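Local coordinates for protein glucose dehydrogenase (Serratia sp. FS14, PDB 7CDY) that belongs to the glucose/sorbosone dehydrogenase family, folds as a beta-propeller of antiparallel sheets and carries a calcium ion, at residues V77-A82 against A104-F109; T92-G97 against V111-Q116. One frame throughout, in Å; residues are numbered along the deposited sequence.

In the fold
Both contacts belong to one antiparallel sheet of the beta-propeller, the one that includes strands 62-67, 76-84, 90-99, 106-107 and 109-114. Their centres lie about 10 Å apart. Along the chain the segments alternate: 77-82, 92-97, 104-109, 111-116. Strand 90-99 pairs with 76-84, with 106-107 and with 109-114, the last in contact 2. Contact 1 spans strand 90-99, bringing side chains of 76-84 to the chain around the corner at N108. The contacts also touch directly, with F109 CE1 packed 3.4 Å from G95 C. Contact 2 thus pairs neighbouring strands through their backbones, while contact 1 joins side chains across the strand between.

Contact 1 of 2, residues V77-A82 against A104-F109; sequences VYLSFA and ARLENF
L79 and L106 meet tip to tip, and F109 packs beside them. The closest approach is 3.6 Å, from L79 CD1 to L106 CD2. The same L79 methyl lies 3.8 Å from F109 CE1, so one branch touches both partners. L79 CB is also near, 3.9 Å from F109 CE1. The L79 and F109 side chains cross obliquely. CG of F109 is anti to its backbone N (chi1 -176°). Its ring lies against G95 of strand 90-99 and meets L79 and F81. Further along, F81 CE1 comes to the rim of F109, near its plane, at 3.9 Å from F109 CE2. The two phenylalanine side chains slide past each other in opposite directions. V77 is the looser end: its CB is 4.1 Å from L106 CD1.

V77, L79 and F81 alternate along the strand and share one face of an antiparallel beta-propeller sheet. V65, on strand 62-67, touches V77 and L79 from within the sheet, while P52 and V54 bring loops against F109 and F81. Y78 and S80 point away; S80 OG is bonded to G127 O and E64 N.

The other side of the 104-109 segment is looser. The chain turns a corner at N108, between strands 106-107 and 109-114. N108 is exposed, as is A104. E107 is partly exposed and makes a salt bridge to R98. None of these three touches 77-82. L106 is buried and F109 partly exposed.

No hydrogen bond joins the two segments. Strand 76-84 makes its backbone hydrogen bonds with strands 62-67 and 90-99. The association of 77-82 with 104-109 rests on apolar contacts alone, consistent with burial of hydrophobic surface.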
ATOM      1  N   VAL A  77      12.457  -9.967   5.977  1.00  8.66           N
ATOM      2  CA  VAL A  77      11.135  -9.350   6.058  1.00  9.08           C
ATOM      3  C   VAL A  77      11.320  -7.839   6.069  1.00  8.55           C
ATOM      4  O   VAL A  77      11.997  -7.298   6.952  1.00  9.36           O
ATOM      5  CB  VAL A  77      10.354  -9.805   7.302  1.00  9.57           C
ATOM      6  CG1 VAL A  77       8.999  -9.095   7.352  1.00 10.26           C
ATOM      7  CG2 VAL A  77      10.160 -11.313   7.266  1.00 11.08           C
ATOM      8  N   TYR A  78      10.717  -7.162   5.088  1.00  8.16           N
ATOM      9  CA  TYR A  78      10.677  -5.705   5.044  1.00  8.34           C
ATOM     10  C   TYR A  78       9.444  -5.189   5.779  1.00  7.38           C
ATOM     11  O   TYR A  78       8.375  -5.821   5.757  1.00  9.10           O
ATOM     12  CB  TYR A  78      10.621  -5.217   3.587  1.00  7.96           C
ATOM     13  CG  TYR A  78      11.878  -5.503   2.790  1.00  9.17           C
ATOM     14  CD1 TYR A  78      12.138  -6.783   2.315  1.00 10.14           C
ATOM     15  CD2 TYR A  78      12.798  -4.494   2.513  1.00  9.15           C
ATOM     16  CE1 TYR A  78      13.303  -7.061   1.597  1.00  9.69           C
ATOM     17  CE2 TYR A  78      13.964  -4.761   1.788  1.00  9.97           C
ATOM     18  CZ  TYR A  78      14.193  -6.041   1.331  1.00  9.45           C
ATOM     19  OH  TYR A  78      15.346  -6.325   0.617  1.00 11.11           O
ATOM     20  N   LEU A  79       9.595  -4.029   6.429  1.00  8.23           N
ATOM     21  CA  LEU A  79       8.484  -3.340   7.082  1.00  8.39           C
ATOM     22  C   LEU A  79       8.510  -1.876   6.693  1.00  8.16           C
ATOM     23  O   LEU A  79       9.584  -1.279   6.575  1.00  9.01           O
ATOM     24  CB  LEU A  79       8.595  -3.408   8.616  1.00  9.42           C
ATOM     25  CG  LEU A  79       8.567  -4.776   9.285  1.00  8.66           C
ATOM     26  CD1 LEU A  79       8.893  -4.635  10.778  1.00 11.59           C
ATOM     27  CD2 LEU A  79       7.213  -5.445   9.095  1.00 10.39           C
ATOM     28  N   SER A  80       7.334  -1.289   6.518  1.00  8.85           N
ATOM     29  CA  SER A  80       7.214   0.156   6.472  1.00  7.40           C
ATOM     30  C   SER A  80       6.463   0.626   7.712  1.00  7.76           C
ATOM     31  O   SER A  80       5.672  -0.129   8.300  1.00  8.64           O
ATOM     32  CB  SER A  80       6.543   0.635   5.185  1.00  7.51           C
ATOM     33  OG  SER A  80       5.155   0.357   5.227  1.00  8.06           O
ATOM     34  N   PHE A  81       6.737   1.860   8.138  1.00  7.63           N
ATOM     35  CA  PHE A  81       6.141   2.379   9.366  1.00  7.75           C
ATOM     36  C   PHE A  81       6.272   3.890   9.411  1.00  9.10           C
ATOM     37  O   PHE A  81       7.122   4.484   8.747  1.00  9.47           O
ATOM     38  CB  PHE A  81       6.737   1.737  10.632  1.00  9.30           C
ATOM     39  CG  PHE A  81       8.243   1.943  10.807  1.00  9.18           C
ATOM     40  CD1 PHE A  81       9.162   1.211  10.057  1.00  9.94           C
ATOM     41  CD2 PHE A  81       8.730   2.838  11.763  1.00  9.60           C
ATOM     42  CE1 PHE A  81      10.537   1.382  10.245  1.00 10.21           C
ATOM     43  CE2 PHE A  81      10.106   3.011  11.959  1.00  9.36           C
ATOM     44  CZ  PHE A  81      11.001   2.286  11.196  1.00  9.62           C
ATOM     45  N   ALA A  82       5.403   4.511  10.202  1.00  8.47           N
ATOM     46  CA  ALA A  82       5.576   5.920  10.518  1.00 10.00           C
ATOM     47  C   ALA A  82       6.618   6.033  11.620  1.00  9.43           C
ATOM     48  O   ALA A  82       6.538   5.328  12.633  1.00  9.37           O
ATOM     49  CB  ALA A  82       4.248   6.505  10.991  1.00  9.40           C
ATOM     50  N   ALA A 104      10.030 -16.364  16.355  1.00 12.11           N
ATOM     51  CA  ALA A 104       9.820 -15.581  17.568  1.00 14.09           C
ATOM     52  C   ALA A 104      10.307 -14.143  17.455  1.00 12.46           C
ATOM     53  O   ALA A 104       9.820 -13.277  18.193  1.00 12.62           O
ATOM     54  CB  ALA A 104      10.508 -16.259  18.753  1.00 16.13           C
ATOM     55  N   ARG A 105      11.290 -13.874  16.597  1.00 11.46           N
ATOM     56  CA  ARG A 105      11.966 -12.589  16.641  1.00 12.83           C
ATOM     57  C   ARG A 105      12.335 -12.129  15.240  1.00 11.94           C
ATOM     58  O   ARG A 105      12.770 -12.925  14.406  1.00 12.30           O
ATOM     59  CB  ARG A 105      13.236 -12.674  17.495  1.00 17.36           C
ATOM     60  N   LEU A 106      12.188 -10.832  15.005  1.00 12.04           N
ATOM     61  CA  LEU A 106      12.769 -10.183  13.837  1.00 12.81           C
ATOM     62  C   LEU A 106      14.183  -9.771  14.227  1.00 13.23           C
ATOM     63  O   LEU A 106      14.372  -8.957  15.137  1.00 16.61           O
ATOM     64  CB  LEU A 106      11.915  -8.976  13.463  1.00 17.95           C
ATOM     65  CG  LEU A 106      12.169  -8.287  12.128  1.00 14.67           C
ATOM     66  CD1 LEU A 106      12.073  -9.253  10.970  1.00 14.60           C
ATOM     67  CD2 LEU A 106      11.145  -7.182  11.975  1.00 15.60           C
ATOM     68  N   GLU A 107      15.172 -10.363  13.564  1.00 11.92           N
ATOM     69  CA  GLU A 107      16.575 -10.192  13.934  1.00 15.18           C
ATOM     70  C   GLU A 107      17.183  -9.009  13.183  1.00 13.25           C
ATOM     71  O   GLU A 107      17.003  -8.885  11.969  1.00 13.11           O
ATOM     72  CB  GLU A 107      17.362 -11.468  13.599  1.00 17.15           C
ATOM     73  CG  GLU A 107      16.767 -12.761  14.187  1.00 17.43           C
ATOM     74  CD  GLU A 107      17.337 -14.060  13.592  1.00 24.74           C
ATOM     75  OE1 GLU A 107      17.548 -14.141  12.368  1.00 22.36           O
ATOM     76  OE2 GLU A 107      17.534 -15.035  14.350  1.00 20.53           O
ATOM     77  N   ASN A 108      17.901  -8.147  13.904  1.00 13.43           N
ATOM     78  CA  ASN A 108      18.770  -7.136  13.286  1.00 13.90           C
ATOM     79  C   ASN A 108      18.013  -6.158  12.390  1.00 12.53           C
ATOM     80  O   ASN A 108      18.509  -5.770  11.331  1.00 13.22           O
ATOM     81  CB  ASN A 108      19.924  -7.766  12.498  1.00 15.69           C
ATOM     82  CG  ASN A 108      20.769  -8.708  13.333  1.00 22.36           C
ATOM     83  OD1 ASN A 108      20.854  -9.903  13.044  1.00 23.32           O
ATOM     84  ND2 ASN A 108      21.412  -8.170  14.362  1.00 27.54           N
ATOM     85  N   PHE A 109      16.810  -5.753  12.799  1.00 11.85           N
ATOM     86  CA  PHE A 109      16.055  -4.826  11.963  1.00 10.87           C
ATOM     87  C   PHE A 109      16.824  -3.518  11.796  1.00 12.06           C
ATOM     88  O   PHE A 109      17.314  -2.941  12.771  1.00 13.98           O
ATOM     89  CB  PHE A 109      14.673  -4.535  12.559  1.00 11.08           C
ATOM     90  CG  PHE A 109      13.827  -3.662  11.673  1.00 10.44           C
ATOM     91  CD1 PHE A 109      13.128  -4.223  10.620  1.00 11.71           C
ATOM     92  CD2 PHE A 109      13.761  -2.288  11.864  1.00 12.15           C
ATOM     93  CE1 PHE A 109      12.361  -3.440   9.785  1.00 11.30           C
ATOM     94  CE2 PHE A 109      12.987  -1.490  11.026  1.00 10.60           C
ATOM     95  CZ  PHE A 109      12.293  -2.074   9.987  1.00 11.32           C
TER

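Contact 2 of 2, residues T92-G97 against V111-Q116; sequences TAVGYG and VIFRQQ
At the edge of the F113 ring, near its plane, V94 CG2 lies 4.2 Å from F113 CD2. I139 touches both of these side chains. The Y96 ring meets I112 CG2 obliquely, with 3.9 Å to Y96 CE2, and the two side chains cross at about a right angle. Y96 also makes a cation-pi contact with R76, and its OH bonds to E166. Within 111-116, the guanidinium of R114 has V111 CG1 on one face, 3.6 Å above the plane and over its centre. R114 NE makes a salt bridge to E83, on strand 76-84.

Strands 92-97 and 111-114 are antiparallel neighbours in a propeller sheet, with axes at 165°. A classic beta bulge interrupts the pairing: I112 and F113 both face V94. V94 O accepts two bonds, from I112 N at 2.8 Å and from F113 N at 3.2 Å. V94 N donates to F113 O. Beyond the bulge, G95 and V111 approach to 3.8 Å between CA atoms.

At the far end Q115 grips T92 twice. Q115 N donates to T92 O. T92 N donates to Q115 OE1 at 3.0 Å, almost straight (174°), with the donor tilted 29° from the amide plane. The extended Q115 chain carries OE1 to this N-H. The amide also bonds to N144, G142 and L156. One water donates to both T92 O and Q115 O.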
ATOM      1  N   THR A  92       7.425   8.460   6.790  1.00  8.40           N
ATOM      2  CA  THR A  92       7.493   7.028   6.547  1.00  8.61           C
ATOM      3  C   THR A  92       8.940   6.546   6.507  1.00  9.26           C
ATOM      4  O   THR A  92       9.838   7.253   6.038  1.00 10.95           O
ATOM      5  CB  THR A  92       6.787   6.727   5.233  1.00  9.14           C
ATOM      6  OG1 THR A  92       5.459   7.245   5.334  1.00 11.27           O
ATOM      7  CG2 THR A  92       6.729   5.228   4.954  1.00 12.60           C
ATOM      8  N   ALA A  93       9.170   5.340   7.027  1.00  7.84           N
ATOM      9  CA  ALA A  93      10.468   4.687   6.949  1.00  8.58           C
ATOM     10  C   ALA A  93      10.265   3.245   6.518  1.00  8.61           C
ATOM     11  O   ALA A  93       9.185   2.669   6.712  1.00  8.96           O
ATOM     12  CB  ALA A  93      11.177   4.712   8.305  1.00 10.53           C
ATOM     13  N   VAL A  94      11.298   2.676   5.898  1.00  9.30           N
ATOM     14  CA  VAL A  94      11.280   1.299   5.424  1.00  9.11           C
ATOM     15  C   VAL A  94      12.571   0.639   5.886  1.00  8.16           C
ATOM     16  O   VAL A  94      13.655   1.236   5.771  1.00  8.99           O
ATOM     17  CB  VAL A  94      11.148   1.239   3.887  1.00  9.18           C
ATOM     18  CG1 VAL A  94      11.175  -0.204   3.386  1.00 11.35           C
ATOM     19  CG2 VAL A  94       9.863   1.947   3.432  1.00 10.28           C
ATOM     20  N   GLY A  95      12.468  -0.573   6.425  1.00  8.59           N
ATOM     21  CA  GLY A  95      13.646  -1.319   6.815  1.00  9.57           C
ATOM     22  C   GLY A  95      13.421  -2.799   6.609  1.00  8.85           C
ATOM     23  O   GLY A  95      12.364  -3.225   6.138  1.00  9.96           O
ATOM     24  N   TYR A  96      14.419  -3.594   6.993  1.00  8.81           N
ATOM     25  CA  TYR A  96      14.233  -5.031   6.991  1.00  9.78           C
ATOM     26  C   TYR A  96      15.007  -5.659   8.134  1.00 10.01           C
ATOM     27  O   TYR A  96      15.965  -5.081   8.657  1.00 10.18           O
ATOM     28  CB  TYR A  96      14.587  -5.684   5.647  1.00  9.53           C
ATOM     29  CG  TYR A  96      16.064  -5.703   5.273  1.00  9.72           C
ATOM     30  CD1 TYR A  96      16.949  -6.607   5.869  1.00  9.38           C
ATOM     31  CD2 TYR A  96      16.557  -4.864   4.273  1.00 10.87           C
ATOM     32  CE1 TYR A  96      18.297  -6.651   5.508  1.00 11.19           C
ATOM     33  CE2 TYR A  96      17.905  -4.898   3.904  1.00 11.29           C
ATOM     34  CZ  TYR A  96      18.757  -5.803   4.529  1.00 10.86           C
ATOM     35  OH  TYR A  96      20.090  -5.857   4.177  1.00 12.23           O
ATOM     36  N   GLY A  97      14.545  -6.840   8.526  1.00  8.93           N
ATOM     37  CA  GLY A  97      15.276  -7.733   9.402  1.00 10.04           C
ATOM     38  C   GLY A  97      15.091  -9.157   8.934  1.00 10.51           C
ATOM     39  O   GLY A  97      14.530  -9.396   7.856  1.00 11.15           O
ATOM     40  N   VAL A 111      16.693   0.320   9.351  1.00 11.23           N
ATOM     41  CA  VAL A 111      16.072   1.173   8.345  1.00 10.64           C
ATOM     42  C   VAL A 111      17.005   1.330   7.151  1.00 11.21           C
ATOM     43  O   VAL A 111      18.220   1.534   7.303  1.00 12.91           O
ATOM     44  CB  VAL A 111      15.738   2.533   8.977  1.00 10.42           C
ATOM     45  CG1 VAL A 111      15.366   3.574   7.916  1.00 12.46           C
ATOM     46  CG2 VAL A 111      14.618   2.375   9.996  1.00 13.39           C
ATOM     47  N   ILE A 112      16.441   1.246   5.952  1.00 10.09           N
ATOM     48  CA  ILE A 112      17.185   1.423   4.709  1.00 11.55           C
ATOM     49  C   ILE A 112      16.733   2.639   3.919  1.00 11.33           C
ATOM     50  O   ILE A 112      17.404   3.009   2.942  1.00 12.72           O
ATOM     51  CB  ILE A 112      17.134   0.163   3.818  1.00 11.53           C
ATOM     52  CG1 ILE A 112      15.707  -0.081   3.304  1.00 13.83           C
ATOM     53  CG2 ILE A 112      17.684  -1.052   4.575  1.00 13.02           C
ATOM     54  CD1 ILE A 112      15.606  -1.155   2.225  1.00 14.34           C
ATOM     55  N   PHE A 113      15.603   3.248   4.272  1.00  9.90           N
ATOM     56  CA  PHE A 113      15.075   4.394   3.546  1.00  8.72           C
ATOM     57  C   PHE A 113      14.176   5.186   4.481  1.00 10.41           C
ATOM     58  O   PHE A 113      13.363   4.602   5.209  1.00 10.56           O
ATOM     59  CB  PHE A 113      14.277   3.957   2.311  1.00 11.72           C
ATOM     60  CG  PHE A 113      13.476   5.078   1.700  1.00 10.36           C
ATOM     61  CD1 PHE A 113      14.085   5.997   0.855  1.00 11.98           C
ATOM     62  CD2 PHE A 113      12.131   5.247   2.017  1.00 11.47           C
ATOM     63  CE1 PHE A 113      13.370   7.061   0.322  1.00 11.20           C
ATOM     64  CE2 PHE A 113      11.410   6.305   1.484  1.00 12.18           C
ATOM     65  CZ  PHE A 113      12.030   7.202   0.629  1.00 11.93           C
ATOM     66  N   ARG A 114      14.284   6.512   4.409  1.00  9.94           N
ATOM     67  CA  ARG A 114      13.437   7.403   5.187  1.00 12.09           C
ATOM     68  C   ARG A 114      12.887   8.483   4.281  1.00 10.44           C
ATOM     69  O   ARG A 114      13.636   9.115   3.531  1.00 12.44           O
ATOM     70  CB  ARG A 114      14.239   8.117   6.271  1.00 13.88           C
ATOM     71  CG  ARG A 114      14.692   7.242   7.371  1.00 18.35           C
ATOM     72  CD  ARG A 114      15.224   8.082   8.510  1.00 14.86           C
ATOM     73  NE  ARG A 114      15.280   7.258   9.697  1.00 17.10           N
ATOM     74  CZ  ARG A 114      16.282   6.439   9.985  1.00 17.11           C
ATOM     75  NH1 ARG A 114      17.334   6.357   9.172  1.00 19.54           N
ATOM     76  NH2 ARG A 114      16.237   5.704  11.079  1.00 19.36           N
ATOM     77  N   GLN A 115      11.585   8.705   4.365  1.00 10.68           N
ATOM     78  CA  GLN A 115      11.001   9.894   3.780  1.00  9.68           C
ATOM     79  C   GLN A 115      11.592  11.126   4.456  1.00 10.50           C
ATOM     80  O   GLN A 115      11.624  11.220   5.690  1.00 12.54           O
ATOM     81  CB  GLN A 115       9.500   9.838   4.030  1.00  9.71           C
ATOM     82  CG  GLN A 115       8.728  10.999   3.456  1.00 12.05           C
ATOM     83  CD  GLN A 115       7.228  10.822   3.596  1.00 10.25           C
ATOM     84  OE1 GLN A 115       6.714  10.486   4.671  1.00 10.76           O
ATOM     85  NE2 GLN A 115       6.518  11.037   2.503  1.00 11.07           N
ATOM     86  N   GLN A 116      12.053  12.080   3.647  1.00 10.95           N
ATOM     87  CA  GLN A 116      12.560  13.340   4.146  1.00 11.57           C
ATOM     88  C   GLN A 116      12.051  14.452   3.242  1.00 12.14           C
ATOM     89  O   GLN A 116      11.943  14.260   2.023  1.00 13.09           O
ATOM     90  CB  GLN A 116      14.091  13.370   4.140  1.00 13.71           C
ATOM     91  CG  GLN A 116      14.732  12.387   5.094  1.00 15.21           C
ATOM     92  CD  GLN A 116      14.527  12.746   6.556  1.00 15.85           C
ATOM     93  OE1 GLN A 116      13.880  13.736   6.892  1.00 19.75           O
ATOM     94  NE2 GLN A 116      15.089  11.932   7.439  1.00 19.79           N
TER
HETATM   95  O   HOH W   1      10.707   9.477   7.614  1.00 12.98           O